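Hcp1 family type VI secretion system effector (Salmonella typhimurium, PDB 5XHH) probably assembles into the ring-stacked inner tube of the type VI secretion system, through which effectors are thought to be delivered. Local coordinates at residues 70-74 with 75-79. Sequence-based numbering, arbitrary orientation.
Sequences FKYCA and SGKHI
Lys77 lays its aliphatic chain over one face of the Tyr72 ring, in the short loop that joins helix 66-75 to strand 79-88 of the Hcp β-barrel fold. With CG anti to the backbone N (chi1 -175°) and the next two torsions also extended, the lysine runs out along the ring. Lys77 CD lies 4.0 Å from the Tyr72 ring centroid, a CH-pi contact. Only the last torsion bends, bringing Lys77 NZ to a weak hydrogen bond with Tyr72 OH at 3.5 Å. Ile79 approaches the same ring obliquely, its CG1 3.7 Å from Tyr72 CE2; Tyr72 and Ile79 also rest on Val106 of strand 104-113. The backbone finishes the helix: Ser75 N donates to Lys71 O at 2.9 Å, and Gly76 N, in the first residue to leave helical geometry, with positive phi, to Tyr72 O at 2.7 Å. Ser75 OG accepts from Lys77 N at 3.2 Å, an ST turn, tying the serine side chain to the loop that leaves the helix. A water donates to both Tyr72 O and Lys77 O. With a weak bond from Lys77 N added, Tyr72 O is well supplied with donors near the helix end, while the lysine methylenes cover one face of the buried ring.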
loop_
_atom_site.group_PDB
_atom_site.type_symbol
_atom_site.label_atom_id
_atom_site.label_comp_id
_atom_site.label_asym_id
_atom_site.label_seq_id
_atom_site.Cartn_x
_atom_site.Cartn_y
_atom_site.Cartn_z
ATOM N N PHE A 70 1.327 12.970 5.631
ATOM C CA PHE A 70 1.920 14.260 5.281
ATOM C C PHE A 70 3.295 14.448 5.923
ATOM O O PHE A 70 4.273 14.800 5.249
ATOM C CB PHE A 70 0.969 15.382 5.711
ATOM C CG PHE A 70 1.545 16.762 5.551
ATOM C CD1 PHE A 70 1.466 17.422 4.335
ATOM C CD2 PHE A 70 2.161 17.401 6.622
ATOM C CE1 PHE A 70 2.002 18.696 4.186
ATOM C CE2 PHE A 70 2.703 18.676 6.478
ATOM C CZ PHE A 70 2.621 19.323 5.262
ATOM N N LYS A 71 3.386 14.228 7.232
ATOM C CA LYS A 71 4.637 14.457 7.949
ATOM C C LYS A 71 5.768 13.572 7.418
ATOM O O LYS A 71 6.872 14.056 7.151
ATOM C CB LYS A 71 4.411 14.228 9.439
ATOM C CG LYS A 71 5.629 13.767 10.215
ATOM C CD LYS A 71 5.417 14.084 11.665
ATOM C CE LYS A 71 6.070 13.041 12.505
ATOM N NZ LYS A 71 5.272 11.785 12.372
ATOM N N TYR A 72 5.504 12.265 7.233
ATOM C CA TYR A 72 6.521 11.368 6.679
ATOM C C TYR A 72 6.912 11.774 5.270
ATOM O O TYR A 72 8.070 11.616 4.874
ATOM C CB TYR A 72 6.024 9.929 6.656
ATOM C CG TYR A 72 6.272 9.132 7.906
ATOM C CD1 TYR A 72 5.674 9.474 9.117
ATOM C CD2 TYR A 72 7.080 8.002 7.867
ATOM C CE1 TYR A 72 5.894 8.709 10.252
ATOM C CE2 TYR A 72 7.294 7.239 8.990
ATOM C CZ TYR A 72 6.702 7.595 10.175
ATOM O OH TYR A 72 6.911 6.833 11.293
ATOM N N CYS A 73 5.949 12.272 4.486
ATOM C CA CYS A 73 6.256 12.680 3.122
ATOM C C CYS A 73 7.206 13.868 3.120
ATOM O O CYS A 73 8.179 13.903 2.357
ATOM C CB CYS A 73 4.968 13.022 2.376
ATOM S SG CYS A 73 5.213 13.415 0.618
ATOM N N ALA A 74 6.916 14.869 3.955
ATOM C CA ALA A 74 7.776 16.044 4.017
ATOM C C ALA A 74 9.152 15.695 4.574
ATOM O O ALA A 74 10.157 16.251 4.132
ATOM C CB ALA A 74 7.120 17.138 4.859
ATOM N N SER A 75 9.226 14.776 5.529
ATOM C CA SER A 75 10.526 14.449 6.108
ATOM C C SER A 75 11.279 13.342 5.369
ATOM O O SER A 75 12.505 13.262 5.501
ATOM C CB SER A 75 10.361 14.034 7.570
ATOM O OG SER A 75 9.791 12.740 7.630
ATOM N N GLY A 76 10.596 12.490 4.607
ATOM C CA GLY A 76 11.261 11.361 3.976
ATOM C C GLY A 76 11.610 10.217 4.902
ATOM O O GLY A 76 12.427 9.362 4.539
ATOM N N LYS A 77 11.007 10.167 6.086
ATOM C CA LYS A 77 11.329 9.126 7.053
ATOM C C LYS A 77 10.988 7.744 6.502
ATOM O O LYS A 77 9.957 7.547 5.854
ATOM C CB LYS A 77 10.579 9.383 8.356
ATOM C CG LYS A 77 10.910 8.434 9.525
ATOM C CD LYS A 77 10.121 8.886 10.746
ATOM C CE LYS A 77 10.575 8.213 12.038
ATOM N NZ LYS A 77 10.331 6.755 12.033
ATOM N N HIS A 78 11.873 6.789 6.776
ATOM C CA HIS A 78 11.764 5.427 6.274
ATOM C C HIS A 78 10.724 4.658 7.078
ATOM O O HIS A 78 10.606 4.828 8.294
ATOM C CB HIS A 78 13.156 4.776 6.332
ATOM C CG HIS A 78 13.170 3.286 6.504
ATOM N ND1 HIS A 78 13.317 2.411 5.445
ATOM C CD2 HIS A 78 13.147 2.518 7.621
ATOM C CE1 HIS A 78 13.335 1.170 5.899
ATOM N NE2 HIS A 78 13.232 1.208 7.216
ATOM N N ILE A 79 9.930 3.855 6.383
ATOM C CA ILE A 79 8.913 2.996 6.981
ATOM C C ILE A 79 9.391 1.552 6.854
ATOM O O ILE A 79 9.575 1.077 5.728
ATOM C CB ILE A 79 7.554 3.163 6.295
ATOM C CG1 ILE A 79 7.060 4.601 6.407
ATOM C CG2 ILE A 79 6.564 2.179 6.878
ATOM C CD1 ILE A 79 5.891 4.897 5.487
HETATM O O HOH W 1 8.383 8.902 4.045
#